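Local structure of Acarbose/maltose binding protein GacH (Streptomyces glaucescens, 3K01) at residues Thr43-His55 with Ala314-Thr328. The protein binds acarbose and an acarbose homologue, and probably maltose, as the solute receptor of an ABC transporter. Residues are numbered along the deposited sequence; the frame is centred on the assembly and turned at random. Where two conformers were deposited one is given.
Sequences TYQALAEGFEKEH and AFVKYMSSAKVQQQT. With SO4 (sulfate ion), chain B.
Phe51, Phe315 and Tyr318 form an aromatic cluster where helix 41-49 and the short segment 51-54 after it pack on helices 309-320 and 322-332, in a lobe of the periplasmic-binding-protein fold; strand 28-34 of its sheet underlies Ala48, Phe315 and Met319. The short segments 43-49 and 322-328 run nearly antiparallel, at 161°. Phe315 turns its ring edge to a face of Phe51, the planes 81° apart, and its CA also lies over that ring, 4.0 Å from the centroid. His55 CD2 lies over the opposite face of Phe51, toward its rim, while ND1 of His55 donates outward to a sulfate, probably from the crystallisation liquor, that Leu26 N also binds. Ala314 CB touches the rim of Phe51 at CZ.

Tyr318 enters as a knob among Leu47, Ala48, Phe51 and Glu54. One ring face lies against Phe51 CA and the other against Val324 CG2. Glu54 OE2 comes within 3.6 Å of Tyr318 CD1, its carboxylate plane steeply inclined to the ring.

Apolar packing continues along the helices. Leu47 is the reciprocal knob, among Met319, Val324, Gln327 and Thr328: its CD1 reaches Val324 CG1 at 4.2 Å, and its CD2 lies against the Gln327 amide. Met319, bent at both chi2 and chi3, brings CE to 4.0 Å from Tyr44 CD1 and lays SD beside Ala48 CA.

Polar links are few. A water joins Tyr44 OH to Thr328 OG1, which itself donates to Val324 O from above the carbonyl plane. Tyr318 OH donates to Leu47 O at 2.7 Å, tilted 16° from the carbonyl plane.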
ATOM      1  N   THR A  43      -0.472  -9.075 -19.502  1.00 12.04           N
ATOM      2  CA  THR A  43       0.085  -7.769 -19.836  1.00 11.99           C
ATOM      3  C   THR A  43       1.510  -7.642 -19.313  1.00 11.46           C
ATOM      4  O   THR A  43       2.405  -7.168 -20.042  1.00 10.93           O
ATOM      5  CB  THR A  43      -0.781  -6.638 -19.259  1.00 12.39           C
ATOM      6  OG1 THR A  43      -2.070  -6.678 -19.884  1.00 14.02           O
ATOM      7  CG2 THR A  43      -0.160  -5.265 -19.483  1.00 13.67           C
ATOM      8  N   TYR A  44       1.725  -8.047 -18.064  1.00 10.12           N
ATOM      9  CA  TYR A  44       3.072  -7.915 -17.517  1.00 10.13           C
ATOM     10  C   TYR A  44       4.081  -8.823 -18.229  1.00 10.71           C
ATOM     11  O   TYR A  44       5.243  -8.415 -18.403  1.00 10.67           O
ATOM     12  CB  TYR A  44       3.091  -8.130 -16.005  1.00 10.26           C
ATOM     13  CG  TYR A  44       3.000  -6.846 -15.187  1.00  9.56           C
ATOM     14  CD1 TYR A  44       3.920  -5.816 -15.362  1.00  9.75           C
ATOM     15  CD2 TYR A  44       2.001  -6.665 -14.232  1.00  9.19           C
ATOM     16  CE1 TYR A  44       3.862  -4.640 -14.592  1.00  8.85           C
ATOM     17  CE2 TYR A  44       1.950  -5.512 -13.457  1.00  8.22           C
ATOM     18  CZ  TYR A  44       2.879  -4.509 -13.645  1.00  9.40           C
ATOM     19  OH  TYR A  44       2.847  -3.373 -12.858  1.00  9.10           O
ATOM     20  N   GLN A  45       3.671 -10.032 -18.637  1.00 10.11           N
ATOM     21  CA  GLN A  45       4.551 -10.894 -19.408  1.00 10.98           C
ATOM     22  C   GLN A  45       4.919 -10.233 -20.730  1.00 11.50           C
ATOM     23  O   GLN A  45       6.083 -10.263 -21.139  1.00 10.62           O
ATOM     24  CB  GLN A  45       3.921 -12.266 -19.646  1.00 11.33           C
ATOM     25  CG  GLN A  45       4.845 -13.158 -20.477  1.00 12.26           C
ATOM     26  CD  GLN A  45       4.465 -14.619 -20.533  1.00 13.91           C
ATOM     27  OE1 GLN A  45       5.195 -15.416 -21.136  1.00 17.30           O
ATOM     28  NE2 GLN A  45       3.356 -14.986 -19.913  1.00 13.62           N
ATOM     29  N   ALA A  46       3.941  -9.634 -21.406  1.00 11.25           N
ATOM     30  CA  ALA A  46       4.229  -8.960 -22.671  1.00 11.51           C
ATOM     31  C   ALA A  46       5.161  -7.777 -22.460  1.00 10.97           C
ATOM     32  O   ALA A  46       6.082  -7.550 -23.258  1.00 11.59           O
ATOM     33  CB  ALA A  46       2.946  -8.537 -23.362  1.00 11.86           C
ATOM     34  N   LEU A  47       4.933  -6.999 -21.389  1.00 11.38           N
ATOM     35  CA  LEU A  47       5.825  -5.872 -21.099  1.00 11.58           C
ATOM     36  C   LEU A  47       7.243  -6.373 -20.815  1.00 10.47           C
ATOM     37  O   LEU A  47       8.208  -5.843 -21.367  1.00 11.70           O
ATOM     38  CB  LEU A  47       5.295  -5.064 -19.902  1.00 11.45           C
ATOM     39  CG  LEU A  47       4.030  -4.257 -20.164  1.00 12.45           C
ATOM     40  CD1 LEU A  47       3.460  -3.682 -18.874  1.00 12.78           C
ATOM     41  CD2 LEU A  47       4.344  -3.141 -21.141  1.00 13.81           C
ATOM     42  N   ALA A  48       7.368  -7.409 -20.000  1.00 10.12           N
ATOM     43  CA  ALA A  48       8.690  -7.943 -19.668  1.00 10.99           C
ATOM     44  C   ALA A  48       9.407  -8.438 -20.919  1.00 11.62           C
ATOM     45  O   ALA A  48      10.582  -8.133 -21.137  1.00 12.01           O
ATOM     46  CB  ALA A  48       8.566  -9.037 -18.652  1.00 10.91           C
ATOM     47  N   GLU A  49       8.693  -9.166 -21.763  1.00 11.23           N
ATOM     48  CA  GLU A  49       9.298  -9.722 -22.957  1.00 12.24           C
ATOM     49  C   GLU A  49       9.626  -8.621 -23.968  1.00 12.51           C
ATOM     50  O   GLU A  49      10.521  -8.790 -24.802  1.00 13.34           O
ATOM     51  CB  GLU A  49       8.432 -10.860 -23.534  1.00 13.05           C
ATOM     52  CG  GLU A  49       8.449 -12.102 -22.638  1.00 13.93           C
ATOM     53  CD  GLU A  49       7.475 -13.203 -23.030  1.00 14.40           C
ATOM     54  OE1 GLU A  49       6.632 -12.969 -23.927  1.00 19.00           O
ATOM     55  OE2 GLU A  49       7.526 -14.287 -22.396  1.00 15.53           O
ATOM     56  N   GLY A  50       8.940  -7.480 -23.885  1.00 12.46           N
ATOM     57  CA  GLY A  50       9.246  -6.335 -24.714  1.00 13.09           C
ATOM     58  C   GLY A  50      10.670  -5.819 -24.528  1.00 13.68           C
ATOM     59  O   GLY A  50      11.189  -5.105 -25.395  1.00 14.41           O
ATOM     60  N   PHE A  51      11.309  -6.153 -23.409  1.00 13.20           N
ATOM     61  CA  PHE A  51      12.716  -5.779 -23.194  1.00 13.53           C
ATOM     62  C   PHE A  51      13.573  -6.302 -24.351  1.00 14.84           C
ATOM     63  O   PHE A  51      14.584  -5.682 -24.738  1.00 15.19           O
ATOM     64  CB  PHE A  51      13.187  -6.363 -21.859  1.00 11.92           C
ATOM     65  CG  PHE A  51      14.597  -5.994 -21.472  1.00 11.49           C
ATOM     66  CD1 PHE A  51      14.918  -4.698 -21.097  1.00 11.11           C
ATOM     67  CD2 PHE A  51      15.587  -6.970 -21.422  1.00 12.19           C
ATOM     68  CE1 PHE A  51      16.214  -4.365 -20.692  1.00 10.40           C
ATOM     69  CE2 PHE A  51      16.898  -6.655 -21.025  1.00 11.02           C
ATOM     70  CZ  PHE A  51      17.205  -5.333 -20.648  1.00 11.28           C
ATOM     71  N   GLU A  52      13.156  -7.430 -24.916  1.00 15.00           N
ATOM     72  CA  GLU A  52      13.936  -8.090 -25.966  1.00 17.39           C
ATOM     73  C   GLU A  52      13.924  -7.324 -27.284  1.00 18.97           C
ATOM     74  O   GLU A  52      14.794  -7.564 -28.121  1.00 19.15           O
ATOM     75  CB  GLU A  52      13.431  -9.501 -26.185  1.00 17.43           C
ATOM     76  CG  GLU A  52      13.545 -10.380 -24.965  1.00 18.24           C
ATOM     77  CD  GLU A  52      12.899 -11.730 -25.148  1.00 21.08           C
ATOM     78  OE1 GLU A  52      12.030 -11.860 -26.051  1.00 25.56           O
ATOM     79  OE2 GLU A  52      13.247 -12.672 -24.404  1.00 21.56           O
ATOM     80  N   LYS A  53      12.950  -6.436 -27.486  1.00 19.66           N
ATOM     81  CA  LYS A  53      12.916  -5.591 -28.687  1.00 21.85           C
ATOM     82  C   LYS A  53      14.174  -4.741 -28.788  1.00 21.90           C
ATOM     83  O   LYS A  53      14.830  -4.723 -29.836  1.00 22.85           O
ATOM     84  CB  LYS A  53      11.667  -4.706 -28.707  1.00 22.51           C
ATOM     85  CG  LYS A  53      10.388  -5.507 -28.897  1.00 24.75           C
ATOM     86  CD  LYS A  53       9.126  -4.708 -28.550  1.00 28.29           C
ATOM     87  CE  LYS A  53       7.856  -5.554 -28.753  1.00 28.63           C
ATOM     88  NZ  LYS A  53       7.750  -6.697 -27.784  1.00 31.40           N
ATOM     89  N   GLU A  54      14.529  -4.048 -27.706  1.00 22.08           N
ATOM     90  CA  GLU A  54      15.728  -3.228 -27.732  1.00 22.04           C
ATOM     91  C   GLU A  54      16.980  -3.999 -27.318  1.00 20.77           C
ATOM     92  O   GLU A  54      18.078  -3.467 -27.442  1.00 20.86           O
ATOM     93  CB  GLU A  54      15.564  -1.963 -26.897  1.00 23.15           C
ATOM     94  CG  GLU A  54      15.194  -2.245 -25.468  1.00 26.17           C
ATOM     95  CD  GLU A  54      13.753  -1.931 -25.159  1.00 29.72           C
ATOM     96  OE1 GLU A  54      12.849  -2.707 -25.574  1.00 28.33           O
ATOM     97  OE2 GLU A  54      13.539  -0.900 -24.483  1.00 31.95           O
ATOM     98  N   HIS A  55      16.814  -5.239 -26.841  1.00 19.19           N
ATOM     99  CA  HIS A  55      17.955  -6.097 -26.441  1.00 18.77           C
ATOM    100  C   HIS A  55      17.780  -7.546 -26.899  1.00 18.74           C
ATOM    101  O   HIS A  55      17.565  -8.455 -26.086  1.00 17.52           O
ATOM    102  CB  HIS A  55      18.220  -6.031 -24.933  1.00 18.26           C
ATOM    103  CG  HIS A  55      18.266  -4.641 -24.404  1.00 18.41           C
ATOM    104  ND1 HIS A  55      19.380  -3.836 -24.508  1.00 18.78           N
ATOM    105  CD2 HIS A  55      17.317  -3.894 -23.792  1.00 17.16           C
ATOM    106  CE1 HIS A  55      19.118  -2.657 -23.970  1.00 19.27           C
ATOM    107  NE2 HIS A  55      17.872  -2.668 -23.527  1.00 18.18           N
ATOM    108  N   ALA A 314      19.582  -3.175 -16.414  1.00  8.18           N
ATOM    109  CA  ALA A 314      18.889  -2.597 -17.540  1.00  8.47           C
ATOM    110  C   ALA A 314      17.410  -3.022 -17.568  1.00  8.32           C
ATOM    111  O   ALA A 314      16.528  -2.218 -17.925  1.00  7.76           O
ATOM    112  CB  ALA A 314      19.589  -2.992 -18.841  1.00  9.34           C
ATOM    113  N   PHE A 315      17.136  -4.256 -17.169  1.00  8.15           N
ATOM    114  CA  PHE A 315      15.752  -4.720 -17.155  1.00  7.64           C
ATOM    115  C   PHE A 315      14.898  -3.951 -16.129  1.00  7.99           C
ATOM    116  O   PHE A 315      13.773  -3.539 -16.442  1.00  8.42           O
ATOM    117  CB  PHE A 315      15.711  -6.217 -16.857  1.00  8.07           C
ATOM    118  CG  PHE A 315      14.314  -6.793 -16.860  1.00  8.75           C
ATOM    119  CD1 PHE A 315      13.694  -7.115 -18.054  1.00  9.90           C
ATOM    120  CD2 PHE A 315      13.634  -6.986 -15.669  1.00  9.25           C
ATOM    121  CE1 PHE A 315      12.405  -7.642 -18.067  1.00 10.67           C
ATOM    122  CE2 PHE A 315      12.342  -7.521 -15.663  1.00  9.19           C
ATOM    123  CZ  PHE A 315      11.726  -7.846 -16.869  1.00  8.96           C
ATOM    124  N   VAL A 316      15.414  -3.750 -14.921  1.00  7.29           N
ATOM    125  CA  VAL A 316      14.621  -3.008 -13.932  1.00  8.39           C
ATOM    126  C   VAL A 316      14.481  -1.553 -14.326  1.00  8.01           C
ATOM    127  O   VAL A 316      13.433  -0.962 -14.090  1.00  8.47           O
ATOM    128  CB  VAL A 316      15.099  -3.187 -12.472  1.00  8.43           C
ATOM    129  CG1 VAL A 316      15.141  -4.662 -12.103  1.00  9.25           C
ATOM    130  CG2 VAL A 316      16.432  -2.497 -12.193  1.00  9.37           C
ATOM    131  N   LYS A 317      15.497  -0.976 -14.963  1.00  8.17           N
ATOM    132  CA  LYS A 317      15.351   0.365 -15.493  1.00  8.07           C
ATOM    133  C   LYS A 317      14.227   0.422 -16.533  1.00  8.10           C
ATOM    134  O   LYS A 317      13.382   1.331 -16.491  1.00  8.80           O
ATOM    135  CB  LYS A 317      16.676   0.876 -16.087  1.00  8.42           C
ATOM    136  CG  LYS A 317      16.570   2.170 -16.850  1.00 10.25           C
ATOM    137  CD  LYS A 317      17.926   2.493 -17.462  1.00 13.25           C
ATOM    138  CE  LYS A 317      17.838   3.762 -18.255  1.00 16.63           C
ATOM    139  NZ  LYS A 317      19.142   4.094 -18.907  1.00 20.27           N
ATOM    140  N   TYR A 318      14.222  -0.531 -17.460  1.00  7.81           N
ATOM    141  CA  TYR A 318      13.153  -0.626 -18.443  1.00  8.24           C
ATOM    142  C   TYR A 318      11.775  -0.800 -17.794  1.00  8.21           C
ATOM    143  O   TYR A 318      10.840  -0.065 -18.129  1.00  8.64           O
ATOM    144  CB  TYR A 318      13.465  -1.785 -19.392  1.00  8.82           C
ATOM    145  CG  TYR A 318      12.288  -2.249 -20.218  1.00  9.83           C
ATOM    146  CD1 TYR A 318      11.856  -1.526 -21.330  1.00 11.33           C
ATOM    147  CD2 TYR A 318      11.598  -3.402 -19.863  1.00  9.79           C
ATOM    148  CE1 TYR A 318      10.768  -1.961 -22.080  1.00 12.03           C
ATOM    149  CE2 TYR A 318      10.506  -3.840 -20.606  1.00 10.26           C
ATOM    150  CZ  TYR A 318      10.112  -3.110 -21.698  1.00  9.89           C
ATOM    151  OH  TYR A 318       9.002  -3.542 -22.433  1.00 11.26           O
ATOM    152  N   MET A 319      11.645  -1.724 -16.852  1.00  8.43           N
ATOM    153  CA  MET A 319      10.323  -1.954 -16.286  1.00  8.93           C
ATOM    154  C   MET A 319       9.849  -0.786 -15.426  1.00  8.94           C
ATOM    155  O   MET A 319       8.632  -0.597 -15.256  1.00  9.61           O
ATOM    156  CB  MET A 319      10.328  -3.236 -15.496  1.00  8.68           C
ATOM    157  CG  MET A 319      10.498  -4.503 -16.323  1.00  9.57           C
ATOM    158  SD  MET A 319       9.107  -4.819 -17.448  1.00 10.69           S
ATOM    159  CE  MET A 319       7.823  -5.480 -16.349  1.00 12.36           C
ATOM    160  N   SER A 320      10.776  -0.003 -14.874  1.00  8.28           N
ATOM    161  CA  SER A 320      10.445   1.178 -14.056  0.50  8.51           C
ATOM    162  C   SER A 320      10.268   2.440 -14.896  1.00  8.57           C
ATOM    163  O   SER A 320       9.897   3.490 -14.365  1.00  9.09           O
ATOM    164  CB  SER A 320      11.537   1.399 -12.997  0.50  8.70           C
ATOM    165  OG  SER A 320      11.223   2.453 -12.086  0.50  7.90           O
ATOM    166  N   SER A 321      10.542   2.339 -16.196  1.00  8.39           N
ATOM    167  CA  SER A 321      10.556   3.516 -17.076  1.00  8.77           C
ATOM    168  C   SER A 321       9.182   4.172 -17.230  1.00  8.89           C
ATOM    169  O   SER A 321       8.138   3.506 -17.070  1.00  9.24           O
ATOM    170  CB  SER A 321      11.097   3.141 -18.467  1.00  9.28           C
ATOM    171  OG  SER A 321      10.171   2.326 -19.176  1.00  9.84           O
ATOM    172  N   ALA A 322       9.184   5.454 -17.578  1.00  9.43           N
ATOM    173  CA  ALA A 322       7.923   6.139 -17.800  1.00  9.57           C
ATOM    174  C   ALA A 322       7.091   5.427 -18.851  1.00 10.45           C
ATOM    175  O   ALA A 322       5.870   5.294 -18.712  1.00 10.51           O
ATOM    176  CB  ALA A 322       8.159   7.580 -18.207  1.00  9.91           C
ATOM    177  N   LYS A 323       7.727   4.977 -19.924  1.00 10.65           N
ATOM    178  CA  LYS A 323       6.971   4.325 -20.978  1.00 10.65           C
ATOM    179  C   LYS A 323       6.235   3.083 -20.469  1.00  9.97           C
ATOM    180  O   LYS A 323       5.041   2.906 -20.744  1.00 10.11           O
ATOM    181  CB  LYS A 323       7.896   3.988 -22.153  1.00 12.12           C
ATOM    182  CG  LYS A 323       7.167   3.377 -23.337  1.00 15.92           C
ATOM    183  CD  LYS A 323       8.177   2.971 -24.424  1.00 21.29           C
ATOM    184  CE  LYS A 323       7.494   2.261 -25.581  1.00 24.28           C
ATOM    185  NZ  LYS A 323       8.486   1.930 -26.649  1.00 28.66           N
ATOM    186  N   VAL A 324       6.940   2.229 -19.739  1.00  8.99           N
ATOM    187  CA  VAL A 324       6.311   1.025 -19.189  1.00  9.11           C
ATOM    188  C   VAL A 324       5.250   1.345 -18.117  1.00  8.48           C
ATOM    189  O   VAL A 324       4.188   0.731 -18.119  1.00  8.43           O
ATOM    190  CB  VAL A 324       7.347   0.009 -18.700  1.00  8.75           C
ATOM    191  CG1 VAL A 324       6.688  -1.164 -17.980  1.00  9.16           C
ATOM    192  CG2 VAL A 324       8.176  -0.509 -19.900  1.00 10.23           C
ATOM    193  N   GLN A 325       5.503   2.329 -17.263  1.00  8.00           N
ATOM    194  CA  GLN A 325       4.516   2.729 -16.257  1.00  8.29           C
ATOM    195  C   GLN A 325       3.250   3.243 -16.912  1.00  8.49           C
ATOM    196  O   GLN A 325       2.130   2.924 -16.453  1.00  8.40           O
ATOM    197  CB  GLN A 325       5.115   3.774 -15.313  1.00  7.88           C
ATOM    198  CG  GLN A 325       6.237   3.188 -14.441  1.00  7.92           C
ATOM    199  CD  GLN A 325       6.439   3.907 -13.132  1.00  8.26           C
ATOM    200  OE1 GLN A 325       7.443   3.667 -12.431  1.00 12.95           O
ATOM    201  NE2 GLN A 325       5.517   4.745 -12.762  1.00  7.39           N
ATOM    202  N   GLN A 326       3.397   3.995 -18.001  1.00  8.96           N
ATOM    203  CA  GLN A 326       2.229   4.482 -18.738  1.00  8.61           C
ATOM    204  C   GLN A 326       1.432   3.348 -19.329  1.00  8.83           C
ATOM    205  O   GLN A 326       0.223   3.301 -19.190  1.00  9.04           O
ATOM    206  CB  GLN A 326       2.670   5.432 -19.841  1.00  9.69           C
ATOM    207  CG  GLN A 326       1.506   5.905 -20.713  1.00 10.12           C
ATOM    208  CD  GLN A 326       1.979   6.764 -21.854  1.00 12.13           C
ATOM    209  OE1 GLN A 326       3.017   7.424 -21.765  1.00 12.17           O
ATOM    210  NE2 GLN A 326       1.211   6.770 -22.933  1.00 12.35           N
ATOM    211  N   GLN A 327       2.099   2.423 -20.002  1.00  9.11           N
ATOM    212  CA  GLN A 327       1.387   1.266 -20.558  1.00  9.94           C
ATOM    213  C   GLN A 327       0.668   0.461 -19.472  1.00  9.78           C
ATOM    214  O   GLN A 327      -0.434  -0.039 -19.690  1.00  9.73           O
ATOM    215  CB  GLN A 327       2.357   0.369 -21.295  1.00 10.51           C
ATOM    216  CG  GLN A 327       2.971   0.975 -22.539  1.00 13.02           C
ATOM    217  CD  GLN A 327       4.013   0.068 -23.130  1.00 17.83           C
ATOM    218  OE1 GLN A 327       5.110  -0.099 -22.574  1.00 18.74           O
ATOM    219  NE2 GLN A 327       3.680  -0.546 -24.255  1.00 21.87           N
ATOM    220  N   THR A 328       1.290   0.337 -18.296  1.00  8.73           N
ATOM    221  CA  THR A 328       0.703  -0.406 -17.199  1.00  8.55           C
ATOM    222  C   THR A 328      -0.607   0.261 -16.770  1.00  8.80           C
ATOM    223  O   THR A 328      -1.612  -0.429 -16.560  1.00  9.25           O
ATOM    224  CB  THR A 328       1.677  -0.475 -16.039  1.00  7.93           C
ATOM    225  OG1 THR A 328       2.895  -1.131 -16.474  1.00  7.36           O
ATOM    226  CG2 THR A 328       1.092  -1.251 -14.918  1.00  9.35           C
TER
HETATM  227  S   SO4 B 405      22.506  -2.879 -25.912  1.00 31.95           S
HETATM  228  O1  SO4 B 405      21.633  -1.771 -25.512  1.00 34.08           O
HETATM  229  O2  SO4 B 405      21.834  -4.166 -25.754  1.00 32.46           O
HETATM  230  O3  SO4 B 405      22.907  -2.702 -27.306  1.00 34.91           O
HETATM  231  O4  SO4 B 405      23.686  -2.866 -25.050  1.00 32.97           O
HETATM  232  O   HOH W   1       4.303  -1.458 -14.112  1.00  8.42           O